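Local atomic coordinates of putative nitroreductase (PDB entry 1VKW), a protein that probably acts as an oxidoreductase of the FMN-dependent nitroreductase superfamily, although its substrate is not established. Residues Leu77-Tyr80 with Gly81-Glu85; Gln86-Leu89 with Phe90-Gln94; Val146-Val149 with Glu150-Leu154. All blocks are in the same frame, centred on the assembly; numbering follows the deposited sequence.

Contact 1. Residues Leu77-Tyr80 with Gly81-Glu85; sequences LVEY and GFQGE
Two N-H groups grip OE2 of E79: the side-chain amide of Q83, whose NE2 lies 2.8 Å from that oxygen, and the backbone N of I49. The first of these is a bond across one turn of the helix. NE2 approaches E79 OE2 from above the carboxylate plane, 48° out of it, while the oxygen stays close to the plane of the Q83 amide, and the two flat groups are turned 51° against each other. E79 reaches this position because its CG leaves opposite the backbone N (chi1 -162°) and its chain then bends at chi2. Q83, extended beyond CG, comes close enough to set NE2 3.1 Å from E79 CG. E79 OE1 accepts from T50 N; the Q83 amide is used fully, its NE2 also donating to K51 O and its OE1 accepting from L53 N and W55 NE1. Three N-H groups around a buried carboxylate would probably favour its ionised form. With an alanine in place of Q83, E79 OE2 would probably lose one of the two N-H groups described here, keeping that of I49, and K51 O, L53 N and W55 NE1 would lose the amide that joins them to the helix.

Beneath the side chains runs the regular helical ladder, from V78 O to F82 N at 2.7 Å and from Y80 O to G84 N at 2.8 Å. F82 CB rests 3.2 Å from V78 O, its ring leading away from the earlier turn. On the flanks of this part of helix 74-93, L77 and V78 pack against helix 180-198, whereas Y80 carries its OH to A68 N and Y111 O, beside strands 64-67 and 112-116.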
loop_
_atom_site.group_PDB
_atom_site.type_symbol
_atom_site.label_atom_id
_atom_site.label_comp_id
_atom_site.label_asym_id
_atom_site.label_seq_id
_atom_site.Cartn_x
_atom_site.Cartn_y
_atom_site.Cartn_z
ATOM N N LEU A 77 -5.228 -13.331 0.898
ATOM C CA LEU A 77 -5.642 -12.073 0.283
ATOM C C LEU A 77 -5.149 -10.847 1.075
ATOM O O LEU A 77 -4.804 -9.830 0.480
ATOM C CB LEU A 77 -7.156 -12.034 0.095
ATOM C CG LEU A 77 -7.681 -12.903 -1.053
ATOM C CD1 LEU A 77 -9.183 -13.022 -0.958
ATOM C CD2 LEU A 77 -7.268 -12.353 -2.411
ATOM N N VAL A 78 -5.116 -10.943 2.403
ATOM C CA VAL A 78 -4.469 -9.904 3.237
ATOM C C VAL A 78 -3.002 -9.763 2.811
ATOM O O VAL A 78 -2.500 -8.649 2.651
ATOM C CB VAL A 78 -4.597 -10.215 4.759
ATOM C CG1 VAL A 78 -3.754 -9.277 5.600
ATOM C CG2 VAL A 78 -6.025 -10.103 5.202
ATOM N N GLU A 79 -2.338 -10.903 2.609
ATOM C CA GLU A 79 -0.967 -10.955 2.115
ATOM C C GLU A 79 -0.833 -10.212 0.797
ATOM O O GLU A 79 0.100 -9.430 0.620
ATOM C CB GLU A 79 -0.525 -12.424 1.927
ATOM C CG GLU A 79 0.981 -12.626 1.842
ATOM C CD GLU A 79 1.671 -12.372 3.172
ATOM O OE1 GLU A 79 1.579 -13.239 4.069
ATOM O OE2 GLU A 79 2.303 -11.309 3.317
ATOM N N TYR A 80 -1.762 -10.469 -0.128
ATOM C CA TYR A 80 -1.762 -9.808 -1.436
ATOM C C TYR A 80 -1.857 -8.284 -1.285
ATOM O O TYR A 80 -1.058 -7.541 -1.860
ATOM C CB TYR A 80 -2.890 -10.349 -2.328
ATOM C CG TYR A 80 -2.682 -10.041 -3.802
ATOM C CD1 TYR A 80 -1.993 -10.921 -4.624
ATOM C CD2 TYR A 80 -3.146 -8.854 -4.364
ATOM C CE1 TYR A 80 -1.781 -10.638 -5.966
ATOM C CE2 TYR A 80 -2.941 -8.566 -5.719
ATOM C CZ TYR A 80 -2.252 -9.463 -6.511
ATOM O OH TYR A 80 -2.033 -9.193 -7.848
ATOM N N GLY A 81 -2.817 -7.824 -0.488
ATOM C CA GLY A 81 -2.955 -6.402 -0.191
ATOM C C GLY A 81 -1.739 -5.814 0.501
ATOM O O GLY A 81 -1.276 -4.739 0.140
ATOM N N PHE A 82 -1.204 -6.545 1.476
ATOM C CA PHE A 82 -0.066 -6.086 2.281
ATOM C C PHE A 82 1.199 -5.896 1.431
ATOM O O PHE A 82 1.834 -4.838 1.464
ATOM C CB PHE A 82 0.180 -7.084 3.419
ATOM C CG PHE A 82 1.213 -6.634 4.423
ATOM C CD1 PHE A 82 0.941 -5.582 5.299
ATOM C CD2 PHE A 82 2.453 -7.261 4.496
ATOM C CE1 PHE A 82 1.893 -5.165 6.236
ATOM C CE2 PHE A 82 3.410 -6.843 5.420
ATOM C CZ PHE A 82 3.128 -5.790 6.293
ATOM N N GLN A 83 1.540 -6.911 0.643
ATOM C CA GLN A 83 2.715 -6.837 -0.217
ATOM C C GLN A 83 2.484 -5.917 -1.402
ATOM O O GLN A 83 3.381 -5.172 -1.790
ATOM C CB GLN A 83 3.130 -8.234 -0.685
ATOM C CG GLN A 83 3.715 -9.075 0.428
ATOM C CD GLN A 83 3.973 -10.511 0.017
ATOM O OE1 GLN A 83 4.387 -10.783 -1.108
ATOM N NE2 GLN A 83 3.727 -11.437 0.935
ATOM N N GLY A 84 1.286 -5.985 -1.973
ATOM C CA GLY A 84 0.905 -5.176 -3.124
ATOM C C GLY A 84 0.965 -3.677 -2.864
ATOM O O GLY A 84 1.440 -2.917 -3.706
ATOM N N GLU A 85 0.499 -3.243 -1.698
ATOM C CA GLU A 85 0.558 -1.826 -1.372
ATOM C C GLU A 85 1.996 -1.366 -1.096
ATOM O O GLU A 85 2.329 -0.221 -1.383
ATOM C CB GLU A 85 -0.404 -1.473 -0.239
ATOM C CG GLU A 85 -0.534 0.023 0.053
ATOM C CD GLU A 85 -1.175 0.855 -1.052
ATOM O OE1 GLU A 85 -1.553 0.308 -2.107
ATOM O OE2 GLU A 85 -1.318 2.088 -0.858
#

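Contact 2. Residues Gln86-Leu89 with Phe90-Gln94; sequences QIVL and FLTAQ
The last turns of helix 74-93 include a threonine hydroxyl folded back onto the carbonyl one turn earlier, a common way for a helix to satisfy a buried hydroxyl. OG1 of T92 donates to V88 O at 2.9 Å, and T92 N donates to the same oxygen at 2.8 Å, which makes V88 O a double acceptor. The hydroxyl stands above the carbonyl plane, 43° out of it, and makes the more bent approach of the two. It gets there because chi1 of T92 (-60°) sets OG1 beside its own backbone N, on the side of the preceding turn. Fixed in this way, the hydroxyl also lies 4.1 Å from V88 CG1, and T92 is unlikely to turn freely about its first torsion.

Next to this pair, I87 and L91 run alongside each other and point the same way, their methyls CG2 and CD1 in van der Waals contact at 4.1 Å. L91 also folds over the carbonyl it bonds to, its CG 3.4 Å from I87 O. F90 leads its ring away from the earlier turn, and one face receives Q94 CG, placed toward the rim of the ring. The amide of Q86, buried, leads away from the last turn, and its NE2 bonds to K47 O and to F82 O one turn back.

Three elements pack against this part of the helix: V88 and L91 touch T98 of strand 97-101, F90 and L91 meet D40 and I41 of helix 35-43, respectively, and L89 packs on H189 and L192 of helix 180-198.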
loop_
_atom_site.group_PDB
_atom_site.type_symbol
_atom_site.label_atom_id
_atom_site.label_comp_id
_atom_site.label_asym_id
_atom_site.label_seq_id
_atom_site.Cartn_x
_atom_site.Cartn_y
_atom_site.Cartn_z
ATOM N N GLN A 86 2.860 -2.251 -0.585
ATOM C CA GLN A 86 4.280 -1.926 -0.467
ATOM C C GLN A 86 4.875 -1.580 -1.832
ATOM O O GLN A 86 5.643 -0.618 -1.968
ATOM C CB GLN A 86 5.055 -3.075 0.188
ATOM C CG GLN A 86 4.849 -3.132 1.703
ATOM C CD GLN A 86 5.513 -4.333 2.325
ATOM O OE1 GLN A 86 6.731 -4.346 2.502
ATOM N NE2 GLN A 86 4.723 -5.359 2.639
ATOM N N ILE A 87 4.502 -2.360 -2.841
ATOM C CA ILE A 87 4.954 -2.121 -4.217
ATOM C C ILE A 87 4.388 -0.809 -4.781
ATOM O O ILE A 87 5.122 -0.028 -5.410
ATOM C CB ILE A 87 4.586 -3.324 -5.122
ATOM C CG1 ILE A 87 5.296 -4.595 -4.624
ATOM C CG2 ILE A 87 4.959 -3.039 -6.572
ATOM C CD1 ILE A 87 4.718 -5.890 -5.180
ATOM N N VAL A 88 3.096 -0.571 -4.546
ATOM C CA VAL A 88 2.433 0.683 -4.951
ATOM C C VAL A 88 3.168 1.892 -4.404
ATOM O O VAL A 88 3.466 2.841 -5.135
ATOM C CB VAL A 88 0.956 0.728 -4.475
ATOM C CG1 VAL A 88 0.375 2.145 -4.565
ATOM C CG2 VAL A 88 0.112 -0.225 -5.291
ATOM N N LEU A 89 3.466 1.848 -3.115
ATOM C CA LEU A 89 4.134 2.958 -2.452
ATOM C C LEU A 89 5.560 3.149 -2.947
ATOM O O LEU A 89 6.054 4.272 -3.019
ATOM C CB LEU A 89 4.112 2.750 -0.931
ATOM C CG LEU A 89 2.726 2.910 -0.304
ATOM C CD1 LEU A 89 2.777 2.603 1.190
ATOM C CD2 LEU A 89 2.169 4.324 -0.559
ATOM N N PHE A 90 6.219 2.051 -3.293
ATOM C CA PHE A 90 7.527 2.133 -3.912
ATOM C C PHE A 90 7.432 2.815 -5.287
ATOM O O PHE A 90 8.230 3.707 -5.624
ATOM C CB PHE A 90 8.142 0.741 -4.028
ATOM C CG PHE A 90 9.405 0.716 -4.825
ATOM C CD1 PHE A 90 10.505 1.465 -4.421
ATOM C CD2 PHE A 90 9.498 -0.037 -5.991
ATOM C CE1 PHE A 90 11.678 1.447 -5.156
ATOM C CE2 PHE A 90 10.663 -0.050 -6.726
ATOM C CZ PHE A 90 11.754 0.696 -6.310
ATOM N N LEU A 91 6.453 2.396 -6.079
ATOM C CA LEU A 91 6.252 2.960 -7.411
ATOM C C LEU A 91 5.890 4.446 -7.337
ATOM O O LEU A 91 6.357 5.236 -8.160
ATOM C CB LEU A 91 5.169 2.184 -8.168
ATOM C CG LEU A 91 5.535 0.772 -8.648
ATOM C CD1 LEU A 91 4.307 0.064 -9.209
ATOM C CD2 LEU A 91 6.634 0.818 -9.684
ATOM N N THR A 92 5.065 4.808 -6.349
ATOM C CA THR A 92 4.721 6.204 -6.082
ATOM C C THR A 92 5.978 7.041 -5.864
ATOM O O THR A 92 6.145 8.106 -6.470
ATOM C CB THR A 92 3.820 6.320 -4.827
ATOM O OG1 THR A 92 2.602 5.586 -5.013
ATOM C CG2 THR A 92 3.356 7.749 -4.620
ATOM N N ALA A 93 6.862 6.538 -5.003
ATOM C CA ALA A 93 8.123 7.215 -4.688
ATOM C C ALA A 93 9.042 7.351 -5.901
ATOM O O ALA A 93 9.823 8.295 -5.978
ATOM C CB ALA A 93 8.843 6.496 -3.560
ATOM N N GLN A 94 8.946 6.415 -6.842
ATOM C CA GLN A 94 9.688 6.505 -8.107
ATOM C C GLN A 94 8.997 7.449 -9.106
ATOM O O GLN A 94 9.539 7.718 -10.179
ATOM C CB GLN A 94 9.881 5.113 -8.729
ATOM C CG GLN A 94 10.696 4.141 -7.867
ATOM C CD GLN A 94 12.154 4.551 -7.708
ATOM O OE1 GLN A 94 12.948 4.419 -8.641
ATOM N NE2 GLN A 94 12.511 5.022 -6.519
#

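Contact 3. Residues Val146-Val149 with Glu150-Leu154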
loop_
_atom_site.group_PDB
_atom_site.type_symbol
_atom_site.label_atom_id
_atom_site.label_comp_id
_atom_site.label_asym_id
_atom_site.label_seq_id
_atom_site.Cartn_x
_atom_site.Cartn_y
_atom_site.Cartn_z
ATOM N N VAL A 146 -2.121 9.199 16.153
ATOM C CA VAL A 146 -2.918 10.056 15.281
ATOM C C VAL A 146 -2.287 10.027 13.877
ATOM O O VAL A 146 -2.978 9.774 12.886
ATOM C CB VAL A 146 -3.010 11.494 15.805
ATOM C CG1 VAL A 146 -3.777 12.362 14.839
ATOM C CG2 VAL A 146 -3.688 11.528 17.188
ATOM N N LYS A 147 -0.972 10.209 13.807
ATOM C CA LYS A 147 -0.286 10.220 12.513
ATOM C C LYS A 147 -0.436 8.894 11.758
ATOM O O LYS A 147 -0.748 8.887 10.562
ATOM C CB LYS A 147 1.197 10.547 12.690
ATOM C CG LYS A 147 1.922 10.829 11.379
ATOM C CD LYS A 147 3.316 11.393 11.641
ATOM C CE LYS A 147 3.861 12.162 10.427
ATOM N NZ LYS A 147 5.192 12.754 10.713
ATOM N N ILE A 148 -0.222 7.774 12.446
ATOM C CA ILE A 148 -0.353 6.453 11.802
ATOM C C ILE A 148 -1.777 6.234 11.292
ATOM O O ILE A 148 -1.957 5.741 10.187
ATOM C CB ILE A 148 0.053 5.310 12.752
ATOM C CG1 ILE A 148 1.558 5.360 13.039
ATOM C CG2 ILE A 148 -0.298 3.979 12.143
ATOM C CD1 ILE A 148 1.951 4.609 14.273
ATOM N N VAL A 149 -2.780 6.606 12.085
ATOM C CA VAL A 149 -4.169 6.424 11.674
ATOM C C VAL A 149 -4.512 7.270 10.449
ATOM O O VAL A 149 -5.195 6.794 9.528
ATOM C CB VAL A 149 -5.166 6.716 12.817
ATOM C CG1 VAL A 149 -6.609 6.614 12.305
ATOM C CG2 VAL A 149 -4.998 5.688 13.933
ATOM N N GLU A 150 -4.055 8.519 10.450
ATOM C CA GLU A 150 -4.269 9.414 9.324
ATOM C C GLU A 150 -3.661 8.840 8.051
ATOM O O GLU A 150 -4.269 8.886 6.984
ATOM C CB GLU A 150 -3.674 10.801 9.618
ATOM C CG GLU A 150 -4.455 11.599 10.653
ATOM C CD GLU A 150 -3.720 12.814 11.197
ATOM O OE1 GLU A 150 -2.612 13.146 10.714
ATOM O OE2 GLU A 150 -4.272 13.464 12.122
HETATM N N MSE A 151 -2.457 8.293 8.164
HETATM C CA MSE A 151 -1.766 7.708 7.001
HETATM C C MSE A 151 -2.429 6.417 6.531
HETATM O O MSE A 151 -2.430 6.117 5.337
HETATM C CB MSE A 151 -0.303 7.425 7.333
HETATM C CG MSE A 151 0.523 8.648 7.593
HETATM SE SE MSE A 151 0.615 9.854 6.045
HETATM C CE MSE A 151 -0.873 11.103 6.574
ATOM N N THR A 152 -2.979 5.654 7.473
ATOM C CA THR A 152 -3.711 4.430 7.168
ATOM C C THR A 152 -5.011 4.713 6.391
ATOM O O THR A 152 -5.320 3.991 5.440
ATOM C CB THR A 152 -4.025 3.655 8.486
ATOM O OG1 THR A 152 -2.799 3.311 9.150
ATOM C CG2 THR A 152 -4.712 2.324 8.217
ATOM N N ILE A 153 -5.742 5.760 6.798
ATOM C CA ILE A 153 -7.007 6.170 6.138
ATOM C C ILE A 153 -6.803 6.622 4.695
ATOM O O ILE A 153 -7.722 6.539 3.890
ATOM C CB ILE A 153 -7.718 7.336 6.934
ATOM C CG1 ILE A 153 -8.133 6.891 8.340
ATOM C CG2 ILE A 153 -8.934 7.891 6.164
ATOM C CD1 ILE A 153 -8.562 5.478 8.429
ATOM N N LEU A 154 -5.611 7.107 4.369
ATOM C CA LEU A 154 -5.313 7.490 2.989
ATOM C C LEU A 154 -5.076 6.285 2.073
ATOM O O LEU A 154 -4.862 6.459 0.880
ATOM C CB LEU A 154 -4.124 8.461 2.935
ATOM C CG LEU A 154 -4.368 9.779 3.693
ATOM C CD1 LEU A 154 -3.115 10.609 3.795
ATOM C CD2 LEU A 154 -5.508 10.597 3.071
#
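I148 and T152 form the tight, buried side of this helical turn, while K147 and E150 lie on its solvent side. OG1 of T152 bonds to I148 O at 2.8 Å, and the backbone N of T152 reaches that oxygen at 2.9 Å from the opposite face of the carbonyl plane. The T152 hydroxyl takes the rotamer that turns it back toward the previous turn (chi1 -60°), with OG1 4.0 Å from I148 CG2. V149 extends the close side: its O accepts from I153 N, I153 CG1 packs 3.2 Å from V149 O, and the CG1 atoms of V149 and I153 are 4.3 Å apart. L173 covers I148 and V149, and T193 of helix 180-198 meets I148 and M151, a selenomethionine.

The solvent side is held by the length of one flexible side chain rather than by interlocked groups: E150 stretches back past the V146 carbonyl, with its CG 3.2 Å from V146 O; the still shorter approach of its carboxylate to a V146 methyl is of doubtful weight. K147 points outward and makes a cation-pi contact with F16.

The chemistry is that of an amphipathic helix: the buried hydroxyl is satisfied by the carbonyl of I148, one turn earlier, the charged ends stay outside, and R127, bonded to I153 O and L154 O, and R22, also on L154 O, would probably offset the negative end of the helix.

Overall arrangement
Along the chain the three contacts follow in series. Contacts 1 and 2 adjoin within helix 74-93, their centres about 14 Å apart, and describe successive turns of one long, largely buried helix; contact 3 belongs to the shorter helix 143-153, with its centre about 18 Å from that of contact 1 and about 17 Å from that of contact 2. It touches neither. Helix 180-198 links the two helices: side chains of all three contacts pack on it, and H189 bonds through NE2 to E85 and through ND1 to the carbonyl of M151. The arrangement makes a helical core that ties strand 97-101 of one antiparallel sheet to strand 172-176 of the other.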